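Local coordinates for protein phosphoinositol-specific phospholipase C (PDB 5FYP) that probably cleaves phosphoinositide lipids as a calcium-dependent phospholipase C, its calcium ion bound within a TIM-barrel fold, at residues A[12-18]-A[172-178]; A[196-201]-A[227-232]; A[215-221]-A[248-252]; A[236-242]-A[256-262]. All coordinates share one frame. Residues are numbered along the deposited sequence.

Contact 1. Residues A[12-18]-A[172-178]; sequences SWNTPFN and KSWPTAN
Two loops that each lead into a strand of the TIM barrel, one into strand 20-25 and the other into strand 184-189, run side by side in opposite directions. They show how irregular chain can pair as if in a sheet. Residues 12-18 open with a type I turn from Ser12 to Thr15, closed by Thr15 N to Ser12 O (3.0 Å). The turn presents Trp13 O to Asn178 N (2.9 Å), while the Trp13 side chain (chi1 m) lays CE3 4.0 Å from Ala177 CB. Asn14 OD1 reaches Thr176 OG1 through a water. Beyond the turn the chain is extended: Thr15 O accepts from Ala177 N (3.2 Å) and also meets Thr176 CA at 3.2 Å, a CA-H...O contact. Pro16 and Thr176 form a single bridge, their CA atoms 3.9 Å apart, with Pro16 CG against Ser173 CB at 3.7 Å. Phe17 begins a short 3-10 segment; its N donates to Pro175 O (2.9 Å), and its ring (chi1 t) lies oblique to the six-membered ring of Trp174, centroids 5.8 Å apart and planes at 39°. Both rings touch Ile258 of strand 258-262, and Trp174 NE1 is bonded to Ser256 O. Asn18, chi1 p, turns its carboxamide back onto the partner loop, where a water joins ND2 to Ser173 OG and Asn18 OD1 accepts a hydrogen bond from Trp174 N at 2.9 Å.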
# COMPACT_ATOMS: atom_id res chain seq x y z
N SER A 12 9.07 2.51 17.81
CA SER A 12 8.04 2.12 16.86
C SER A 12 7.38 0.78 17.19
O SER A 12 6.21 0.57 16.89
CB SER A 12 8.64 2.01 15.45
OG SER A 12 9.26 3.21 15.04
N TRP A 13 8.14 -0.14 17.77
CA TRP A 13 7.68 -1.51 17.90
C TRP A 13 6.43 -1.66 18.74
O TRP A 13 5.53 -2.42 18.38
CB TRP A 13 8.82 -2.40 18.40
CG TRP A 13 9.86 -2.58 17.39
CD1 TRP A 13 11.11 -1.99 17.36
CD2 TRP A 13 9.74 -3.35 16.21
NE1 TRP A 13 11.77 -2.40 16.26
CE2 TRP A 13 10.96 -3.22 15.52
CE3 TRP A 13 8.74 -4.17 15.69
CZ2 TRP A 13 11.20 -3.89 14.32
CZ3 TRP A 13 8.96 -4.80 14.52
CH2 TRP A 13 10.21 -4.71 13.86
N ASN A 14 6.34 -0.91 19.83
CA ASN A 14 5.17 -0.95 20.70
C ASN A 14 4.11 0.10 20.33
O ASN A 14 3.17 0.30 21.08
CB ASN A 14 5.61 -0.81 22.16
CG ASN A 14 4.57 -1.33 23.12
OD1 ASN A 14 3.82 -2.27 22.82
ND2 ASN A 14 4.53 -0.72 24.29
N THR A 15 4.22 0.69 19.14
CA THR A 15 3.27 1.70 18.70
C THR A 15 2.28 1.05 17.73
O THR A 15 2.68 0.34 16.83
CB THR A 15 4.01 2.85 18.00
OG1 THR A 15 5.01 3.38 18.87
CG2 THR A 15 3.12 3.97 17.60
N PRO A 16 0.96 1.36 17.86
CA PRO A 16 0.00 0.95 16.85
C PRO A 16 0.45 1.38 15.46
O PRO A 16 1.00 2.47 15.31
CB PRO A 16 -1.26 1.70 17.27
CG PRO A 16 -1.13 1.77 18.76
CD PRO A 16 0.32 2.10 18.96
N PHE A 17 0.20 0.55 14.46
CA PHE A 17 0.68 0.87 13.12
C PHE A 17 0.23 2.23 12.62
O PHE A 17 0.98 2.93 11.93
CB PHE A 17 0.24 -0.24 12.17
CG PHE A 17 0.85 -0.16 10.77
CD1 PHE A 17 2.18 -0.43 10.56
CD2 PHE A 17 0.07 0.18 9.68
CE1 PHE A 17 2.72 -0.37 9.30
CE2 PHE A 17 0.61 0.24 8.41
CZ PHE A 17 1.94 -0.03 8.20
N ASN A 18 -1.00 2.60 12.95
CA ASN A 18 -1.54 3.90 12.57
C ASN A 18 -0.87 5.08 13.26
O ASN A 18 -1.04 6.22 12.82
CB ASN A 18 -3.05 3.95 12.77
CG ASN A 18 -3.44 3.66 14.20
OD1 ASN A 18 -3.17 2.56 14.72
ND2 ASN A 18 -4.14 4.59 14.81
N LYS A 172 -9.76 3.95 17.36
CA LYS A 172 -9.19 2.62 17.57
C LYS A 172 -7.73 2.56 17.12
O LYS A 172 -7.24 3.26 16.24
CB LYS A 172 -10.05 1.54 16.88
CG LYS A 172 -11.45 1.28 17.52
CD LYS A 172 -11.38 0.21 18.62
CE LYS A 172 -12.69 -0.28 19.19
NZ LYS A 172 -13.77 0.71 19.21
N SER A 173 -7.01 1.64 17.73
CA SER A 173 -5.62 1.36 17.39
C SER A 173 -5.51 0.12 16.52
O SER A 173 -6.12 -0.93 16.78
CB SER A 173 -4.81 1.11 18.66
OG SER A 173 -4.78 2.27 19.44
N TRP A 174 -4.70 0.23 15.46
CA TRP A 174 -4.26 -0.97 14.74
C TRP A 174 -3.36 -1.82 15.65
O TRP A 174 -2.81 -1.31 16.63
CB TRP A 174 -3.47 -0.56 13.49
CG TRP A 174 -4.27 0.07 12.40
CD1 TRP A 174 -5.15 1.10 12.50
CD2 TRP A 174 -4.21 -0.26 11.00
NE1 TRP A 174 -5.66 1.42 11.25
CE2 TRP A 174 -5.09 0.60 10.32
CE3 TRP A 174 -3.49 -1.22 10.25
CZ2 TRP A 174 -5.28 0.53 8.96
CZ3 TRP A 174 -3.69 -1.28 8.89
CH2 TRP A 174 -4.60 -0.43 8.26
N PRO A 175 -3.11 -3.09 15.26
CA PRO A 175 -2.05 -3.82 15.93
C PRO A 175 -0.73 -3.05 15.85
O PRO A 175 -0.49 -2.24 14.94
CB PRO A 175 -1.98 -5.14 15.14
CG PRO A 175 -3.34 -5.26 14.50
CD PRO A 175 -3.69 -3.85 14.15
N THR A 176 0.13 -3.33 16.82
CA THR A 176 1.43 -2.65 16.86
C THR A 176 2.37 -3.21 15.81
O THR A 176 2.14 -4.30 15.25
CB THR A 176 2.12 -2.78 18.24
OG1 THR A 176 2.40 -4.16 18.43
CG2 THR A 176 1.24 -2.22 19.36
N ALA A 177 3.45 -2.50 15.54
CA ALA A 177 4.49 -3.05 14.66
C ALA A 177 4.99 -4.40 15.18
O ALA A 177 5.20 -5.32 14.38
CB ALA A 177 5.60 -2.07 14.44
N ASN A 178 5.17 -4.54 16.49
CA ASN A 178 5.55 -5.83 17.07
C ASN A 178 4.52 -6.92 16.74
O ASN A 178 4.86 -8.03 16.35
CB ASN A 178 5.70 -5.71 18.59
CG ASN A 178 6.14 -6.99 19.22
OD1 ASN A 178 7.19 -7.48 18.87
ND2 ASN A 178 5.34 -7.55 20.09
O HOH W 1 3.34 -4.40 20.76
O HOH W 2 -4.23 4.46 17.86

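Contact 2. Residues A[196-201]-A[227-232]; sequences LSQYAE and GMSSQS
Serine hydroxyls and one carboxylate fasten the start of helix 230-233 to helix 193-203, an example of a helix N-terminus docked through its cap. Ser229, chi1 p, is the N-cap: its OG accepts from Ser232 N (3.0 Å) while donating to Glu201 OE2 (2.7 Å). Ser197, chi1 t, offers OG to Ser229 N at 3.1 Å, and Ser232 OG (chi1 m) donates to Ser197 O at 3.0 Å, a carbonyl already bonded to Glu201 N within its own helix. The nearest CA atoms are those of Ser197 and Met228, 5.0 Å apart. At the margin two waters join Glu201 to Gln231, one between Glu201 O and Gln231 NE2, the other between the side-chain oxygens OE2 and OE1. Inward, Ala200 CB packs against Ser232 OG (3.6 Å), and the one apolar side-chain pair is Leu196 CB with Met228 SD (4.0 Å). Leu196, Ala200 and Met228 all rest on Ile211 of strand 210-211, and Leu196 also touches Leu188 of strand 184-189, so helix 193-203 and the loop leading into helix 230-233 pack on these strands.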
# COMPACT_ATOMS: atom_id res chain seq x y z
N LEU A 196 -11.46 0.76 -7.35
CA LEU A 196 -11.39 0.29 -5.98
C LEU A 196 -12.77 -0.20 -5.52
O LEU A 196 -12.88 -1.19 -4.81
CB LEU A 196 -10.86 1.38 -5.04
CG LEU A 196 -9.34 1.56 -5.02
CD1 LEU A 196 -8.64 1.62 -6.33
CD2 LEU A 196 -9.00 2.75 -4.17
N SER A 197 -13.82 0.54 -5.90
CA SER A 197 -15.17 0.14 -5.54
C SER A 197 -15.54 -1.21 -6.17
O SER A 197 -16.15 -2.05 -5.52
CB SER A 197 -16.14 1.23 -5.97
OG SER A 197 -17.43 0.99 -5.39
N GLN A 198 -15.09 -1.41 -7.40
CA GLN A 198 -15.33 -2.67 -8.09
C GLN A 198 -14.62 -3.83 -7.36
O GLN A 198 -15.17 -4.91 -7.21
CB GLN A 198 -14.85 -2.57 -9.52
CG GLN A 198 -15.73 -1.67 -10.38
CD GLN A 198 -15.03 -1.12 -11.61
OE1 GLN A 198 -13.97 -1.58 -12.01
NE2 GLN A 198 -15.63 -0.16 -12.23
N TYR A 199 -13.37 -3.58 -6.96
CA TYR A 199 -12.61 -4.59 -6.21
C TYR A 199 -13.33 -4.96 -4.91
O TYR A 199 -13.54 -6.13 -4.60
CB TYR A 199 -11.19 -4.08 -5.98
CG TYR A 199 -10.41 -4.99 -5.06
CD1 TYR A 199 -9.74 -6.12 -5.56
CD2 TYR A 199 -10.36 -4.76 -3.71
CE1 TYR A 199 -9.08 -6.99 -4.71
CE2 TYR A 199 -9.69 -5.61 -2.84
CZ TYR A 199 -9.06 -6.74 -3.36
OH TYR A 199 -8.44 -7.58 -2.48
N ALA A 200 -13.73 -3.95 -4.13
CA ALA A 200 -14.36 -4.21 -2.85
C ALA A 200 -15.72 -4.88 -3.00
O ALA A 200 -16.08 -5.74 -2.20
CB ALA A 200 -14.48 -2.92 -2.04
N GLU A 201 -16.49 -4.49 -4.02
CA GLU A 201 -17.78 -5.15 -4.26
C GLU A 201 -17.59 -6.61 -4.63
O GLU A 201 -18.40 -7.45 -4.24
CB GLU A 201 -18.56 -4.38 -5.32
CG GLU A 201 -19.09 -3.09 -4.73
CD GLU A 201 -20.32 -2.55 -5.32
OE1 GLU A 201 -20.64 -2.95 -6.49
OE2 GLU A 201 -20.91 -1.70 -4.58
N GLY A 227 -16.82 8.45 -6.33
CA GLY A 227 -16.60 7.39 -7.27
C GLY A 227 -16.86 5.98 -6.77
O GLY A 227 -16.61 5.03 -7.52
N MET A 228 -17.32 5.82 -5.52
CA MET A 228 -17.57 4.50 -4.95
C MET A 228 -18.99 4.39 -4.45
O MET A 228 -19.64 5.37 -4.08
CB MET A 228 -16.61 4.15 -3.81
CG MET A 228 -15.13 4.40 -4.18
SD MET A 228 -13.98 3.24 -3.42
CE MET A 228 -14.43 3.41 -1.71
N SER A 229 -19.43 3.15 -4.32
CA SER A 229 -20.67 2.89 -3.60
C SER A 229 -20.49 3.10 -2.09
O SER A 229 -19.39 3.08 -1.54
CB SER A 229 -21.11 1.46 -3.84
OG SER A 229 -20.17 0.55 -3.28
N SER A 230 -21.61 3.31 -1.41
CA SER A 230 -21.61 3.32 0.04
C SER A 230 -21.06 2.00 0.63
O SER A 230 -20.27 1.98 1.57
CB SER A 230 -23.01 3.64 0.53
OG SER A 230 -22.99 3.67 1.92
N GLN A 231 -21.46 0.87 0.05
CA GLN A 231 -20.99 -0.42 0.56
C GLN A 231 -19.45 -0.51 0.46
O GLN A 231 -18.78 -0.89 1.43
CB GLN A 231 -21.60 -1.54 -0.26
CG GLN A 231 -21.05 -2.91 0.04
CD GLN A 231 -21.52 -3.97 -0.96
OE1 GLN A 231 -22.53 -3.77 -1.63
NE2 GLN A 231 -20.80 -5.09 -1.08
N SER A 232 -18.89 -0.14 -0.68
CA SER A 232 -17.43 -0.18 -0.81
C SER A 232 -16.73 0.80 0.10
O SER A 232 -15.62 0.54 0.62
CB SER A 232 -17.00 0.03 -2.24
OG SER A 232 -17.41 -1.08 -3.00
O HOH W 3 -20.84 -7.01 -3.04
O HOH W 4 -23.91 -1.58 -3.43

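Contact 3. Residues A[215-221]-A[248-252]; sequences TNGQNDI and WAKQA
This is a packing of a tryptophan ring on backbone, between two loop-to-helix junctions on the outside of the barrel, the run into helix 219-222 and the start of helix 249-254. Trp248 (chi1 m, chi2 101°) contributes the most buried area, laying its indole along the backbone of residues 216-218. Gly217 CA stands over one face, 3.9 Å from the centroid of the six-membered ring, a CH-pi contact, and Gln218 N lies above the same face, 3.4 Å from Trp248 CH2. Gly217 itself is extended (phi -164°, psi 165°), and Asn216 N is held by Asp220 OD2 at 2.9 Å. Thr215 CG2 meets Trp248 CB (3.9 Å). Ile221, chi1 m, points its CD1 at the first helical turn, 3.6 Å from Ala252 N and 4.1 Å from Ala252 CB. At the rim Gln218 NE2 donates to Gln251 OE1 (3.1 Å) and is also bonded to Ser222 OG. Flat ring on flat backbone and a buried isoleucine thus carry the cohesion, while the glutamine hydrogen bond adds a polar link at the rim.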
# COMPACT_ATOMS: atom_id res chain seq x y z
N THR A 215 -8.30 10.95 -2.28
CA THR A 215 -8.96 11.69 -1.19
C THR A 215 -8.79 13.19 -1.36
O THR A 215 -7.66 13.65 -1.38
CB THR A 215 -8.37 11.20 0.12
OG1 THR A 215 -8.64 9.79 0.27
CG2 THR A 215 -8.91 11.92 1.35
N ASN A 216 -9.93 13.88 -1.46
CA ASN A 216 -9.92 15.34 -1.54
C ASN A 216 -11.08 15.99 -0.80
O ASN A 216 -11.33 17.18 -0.96
CB ASN A 216 -9.77 15.87 -2.96
CG ASN A 216 -10.93 15.56 -3.84
OD1 ASN A 216 -12.01 15.23 -3.40
ND2 ASN A 216 -10.68 15.61 -5.13
N GLY A 217 -11.76 15.24 0.06
CA GLY A 217 -12.84 15.77 0.88
C GLY A 217 -13.14 14.81 1.99
O GLY A 217 -12.70 13.64 1.98
N GLN A 218 -13.88 15.29 2.99
CA GLN A 218 -14.16 14.48 4.16
C GLN A 218 -14.91 13.19 3.79
O GLN A 218 -14.70 12.18 4.43
CB GLN A 218 -14.95 15.29 5.18
CG GLN A 218 -15.21 14.55 6.47
CD GLN A 218 -13.96 14.36 7.32
OE1 GLN A 218 -13.17 15.28 7.50
NE2 GLN A 218 -13.80 13.17 7.89
N ASN A 219 -15.80 13.28 2.81
CA ASN A 219 -16.56 12.08 2.40
C ASN A 219 -15.65 10.94 1.98
O ASN A 219 -16.02 9.78 2.12
CB ASN A 219 -17.54 12.38 1.29
CG ASN A 219 -16.86 12.82 0.03
OD1 ASN A 219 -16.13 13.81 0.06
ND2 ASN A 219 -17.07 12.10 -1.06
N ASP A 220 -14.45 11.26 1.45
CA ASP A 220 -13.53 10.24 0.99
C ASP A 220 -12.89 9.50 2.16
O ASP A 220 -12.35 8.41 1.97
CB ASP A 220 -12.47 10.85 0.09
CG ASP A 220 -13.04 11.51 -1.15
OD1 ASP A 220 -14.05 11.00 -1.70
OD2 ASP A 220 -12.45 12.53 -1.62
N ILE A 221 -12.94 10.11 3.34
CA ILE A 221 -12.49 9.49 4.59
C ILE A 221 -13.64 8.74 5.26
O ILE A 221 -13.49 7.56 5.59
CB ILE A 221 -11.92 10.53 5.56
CG1 ILE A 221 -10.82 11.39 4.93
CG2 ILE A 221 -11.47 9.87 6.86
CD1 ILE A 221 -9.40 11.12 5.12
N TRP A 248 -5.63 16.52 4.19
CA TRP A 248 -6.56 15.46 4.60
C TRP A 248 -5.89 14.36 5.41
O TRP A 248 -6.60 13.59 6.05
CB TRP A 248 -7.31 14.88 3.39
CG TRP A 248 -8.22 15.89 2.83
CD1 TRP A 248 -8.05 16.66 1.75
CD2 TRP A 248 -9.43 16.34 3.46
NE1 TRP A 248 -9.09 17.57 1.64
CE2 TRP A 248 -9.94 17.38 2.69
CE3 TRP A 248 -10.12 15.96 4.60
CZ2 TRP A 248 -11.12 18.08 3.06
CZ3 TRP A 248 -11.26 16.64 4.99
CH2 TRP A 248 -11.75 17.68 4.21
N ALA A 249 -4.55 14.32 5.46
CA ALA A 249 -3.88 13.29 6.23
C ALA A 249 -4.24 13.43 7.72
O ALA A 249 -4.30 12.43 8.42
CB ALA A 249 -2.39 13.31 6.03
N LYS A 250 -4.44 14.65 8.20
CA LYS A 250 -4.83 14.84 9.60
C LYS A 250 -6.15 14.15 9.92
O LYS A 250 -6.34 13.63 11.01
CB LYS A 250 -4.87 16.33 9.99
CG LYS A 250 -3.50 16.98 10.14
CD LYS A 250 -3.51 18.43 10.58
CE LYS A 250 -2.11 18.89 10.93
NZ LYS A 250 -1.53 18.29 12.17
N GLN A 251 -7.07 14.16 8.97
CA GLN A 251 -8.36 13.46 9.13
C GLN A 251 -8.21 11.96 8.93
O GLN A 251 -8.89 11.20 9.65
CB GLN A 251 -9.42 14.09 8.28
CG GLN A 251 -10.01 15.32 8.93
CD GLN A 251 -10.85 14.92 10.15
OE1 GLN A 251 -11.71 14.00 10.05
NE2 GLN A 251 -10.39 15.31 11.32
N ALA A 252 -7.35 11.52 8.02
CA ALA A 252 -7.03 10.09 7.98
C ALA A 252 -6.52 9.63 9.35
O ALA A 252 -6.96 8.63 9.92
CB ALA A 252 -6.01 9.79 6.90

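Contact 4. Residues A[236-242]-A[256-262]; sequences VAMNNMG and SHIGRVW
Strands 238-242 and 258-262 are neighbouring parallel staves of the TIM barrel, linked through helix 249-254 in a beta-alpha-beta unit; their short axes approach to 4.6 Å at 14°. Ser256, with positive phi, ends that helix in a Schellman motif, its OG bonded to Lys172 O. His257 (chi1 m) donates from ND1 to Asn239 OD1 (2.8 Å) and from NE2 to Gln166 O, while Ala237 CA lies over its ring. Ile258 sits opposite Met238: its N donates to Ala237 O and its O accepts from Asn239 N, each 3.0 Å. Gly259 pairs with Asn239; lacking a side chain, it lets Met241 CE approach its CA at 4.1 Å. Arg260 N bonds to Asn239 O (3.0 Å), and Arg260 O to Met241 N (2.8 Å). Its extended side chain shares the barrel-interior face with Met238 and Asn240; NH2 forms a salt bridge with Glu48, a calcium ligand, and NH1 a weak bond to Asn240 OD1 (3.4 Å). Val261, on the outer face with Met241, sets CG2 4.1 Å from Met241 CB. Trp262 N donates to Met241 O (3.0 Å), and its chi1 p rotamer folds the indole over Gly242, whose CA sits 3.8 Å from the centroid of the five-membered ring.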
# COMPACT_ATOMS: atom_id res chain seq x y z
N VAL A 236 -13.07 1.17 3.69
CA VAL A 236 -11.90 2.04 3.58
C VAL A 236 -11.19 2.24 4.93
O VAL A 236 -11.75 2.83 5.85
CB VAL A 236 -12.33 3.40 2.99
CG1 VAL A 236 -11.25 4.44 3.06
CG2 VAL A 236 -12.80 3.21 1.54
N ALA A 237 -9.93 1.80 4.95
CA ALA A 237 -9.08 1.90 6.12
C ALA A 237 -7.77 2.64 5.81
O ALA A 237 -6.87 2.71 6.65
CB ALA A 237 -8.76 0.52 6.66
N MET A 238 -7.68 3.20 4.60
CA MET A 238 -6.50 3.86 4.08
C MET A 238 -6.94 4.94 3.11
O MET A 238 -8.01 4.81 2.50
CB MET A 238 -5.59 2.88 3.34
CG MET A 238 -5.03 1.79 4.24
SD MET A 238 -3.55 1.11 3.47
CE MET A 238 -3.01 -0.09 4.69
N ASN A 239 -6.14 5.99 2.99
CA ASN A 239 -6.46 7.10 2.09
C ASN A 239 -5.21 7.56 1.37
O ASN A 239 -4.13 7.62 1.95
CB ASN A 239 -7.10 8.26 2.86
CG ASN A 239 -8.50 7.90 3.34
OD1 ASN A 239 -8.69 7.40 4.47
ND2 ASN A 239 -9.48 8.12 2.48
N ASN A 240 -5.38 7.92 0.09
CA ASN A 240 -4.27 8.29 -0.80
C ASN A 240 -4.47 9.75 -1.23
O ASN A 240 -5.50 10.12 -1.78
CB ASN A 240 -4.11 7.35 -2.02
CG ASN A 240 -2.64 7.23 -2.54
OD1 ASN A 240 -1.64 6.91 -1.85
ND2 ASN A 240 -2.55 7.41 -3.83
N MET A 241 -3.42 10.54 -1.00
CA MET A 241 -3.45 11.97 -1.25
C MET A 241 -2.26 12.42 -2.06
O MET A 241 -1.13 12.10 -1.74
CB MET A 241 -3.46 12.74 0.07
CG MET A 241 -4.85 12.67 0.67
SD MET A 241 -5.23 11.39 1.84
CE MET A 241 -3.74 11.40 2.96
N GLY A 242 -2.53 13.21 -3.08
CA GLY A 242 -1.46 13.95 -3.74
C GLY A 242 -1.08 15.16 -2.92
O GLY A 242 -1.69 15.51 -1.90
N SER A 256 -7.95 6.88 12.19
CA SER A 256 -7.11 5.66 12.20
C SER A 256 -7.11 4.98 10.84
O SER A 256 -7.09 3.75 10.74
CB SER A 256 -7.48 4.70 13.31
OG SER A 256 -7.27 5.36 14.55
N HIS A 257 -7.12 5.80 9.77
CA HIS A 257 -6.84 5.28 8.43
C HIS A 257 -5.39 5.57 8.08
O HIS A 257 -4.88 6.64 8.40
CB HIS A 257 -7.71 5.97 7.37
CG HIS A 257 -9.19 5.72 7.50
ND1 HIS A 257 -10.04 6.16 6.52
CD2 HIS A 257 -9.95 5.15 8.43
CE1 HIS A 257 -11.28 5.86 6.86
NE2 HIS A 257 -11.26 5.27 8.03
N ILE A 258 -4.73 4.66 7.37
CA ILE A 258 -3.33 4.89 6.99
C ILE A 258 -3.29 5.82 5.79
O ILE A 258 -3.73 5.46 4.67
CB ILE A 258 -2.60 3.58 6.69
CG1 ILE A 258 -2.73 2.58 7.82
CG2 ILE A 258 -1.14 3.86 6.36
CD1 ILE A 258 -2.28 3.06 9.17
N GLY A 259 -2.76 7.03 6.01
CA GLY A 259 -2.65 8.04 4.95
C GLY A 259 -1.33 7.99 4.26
O GLY A 259 -0.29 7.93 4.92
N ARG A 260 -1.37 8.09 2.93
CA ARG A 260 -0.16 8.19 2.10
C ARG A 260 -0.24 9.48 1.31
O ARG A 260 -1.29 9.80 0.74
CB ARG A 260 -0.04 7.01 1.16
CG ARG A 260 1.21 7.04 0.30
CD ARG A 260 1.52 5.65 -0.28
NE ARG A 260 2.68 5.59 -1.16
CZ ARG A 260 2.66 5.95 -2.42
NH1 ARG A 260 1.57 6.51 -2.94
NH2 ARG A 260 3.76 5.79 -3.15
N VAL A 261 0.88 10.21 1.29
CA VAL A 261 1.01 11.44 0.50
C VAL A 261 2.14 11.28 -0.49
O VAL A 261 3.28 10.97 -0.09
CB VAL A 261 1.25 12.68 1.36
CG1 VAL A 261 1.57 13.90 0.50
CG2 VAL A 261 0.03 12.93 2.23
N TRP A 262 1.84 11.48 -1.77
CA TRP A 262 2.82 11.38 -2.84
C TRP A 262 2.97 12.73 -3.54
O TRP A 262 2.07 13.56 -3.50
CB TRP A 262 2.42 10.26 -3.83
CG TRP A 262 1.07 10.46 -4.44
CD1 TRP A 262 -0.12 10.05 -3.96
CD2 TRP A 262 0.80 11.16 -5.65
NE1 TRP A 262 -1.14 10.47 -4.78
CE2 TRP A 262 -0.59 11.13 -5.84
CE3 TRP A 262 1.60 11.80 -6.61
CZ2 TRP A 262 -1.21 11.74 -6.95
CZ3 TRP A 262 0.99 12.40 -7.72
CH2 TRP A 262 -0.40 12.37 -7.86
O HOH W 5 -4.22 10.72 -4.64

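Barrel construction appears here in layers around contact 4, a strand pair close to the calcium site of Asn27, Glu48, Asp50 and Asp119; the Arg260 side chain is about 6 Å from the ion. Contact 3 covers the outer face of that pair, the two centres 8 Å apart, with Thr215 OG1 bonded to Asn239 ND2 (2.9 Å) and Ala252 O 2.8 Å from His257 N. Contact 1, centred 16 Å from contact 4, meets its start where Trp174 NE1 reaches Ser256 O (2.8 Å). Contact 2 is also 16 Å away, touching through Met228 CE and Val236 CG2 (3.7 Å); its Leu196 side chain is about 12 Å from the calcium. Contacts 1 and 2, with centres 27 Å apart, do not touch.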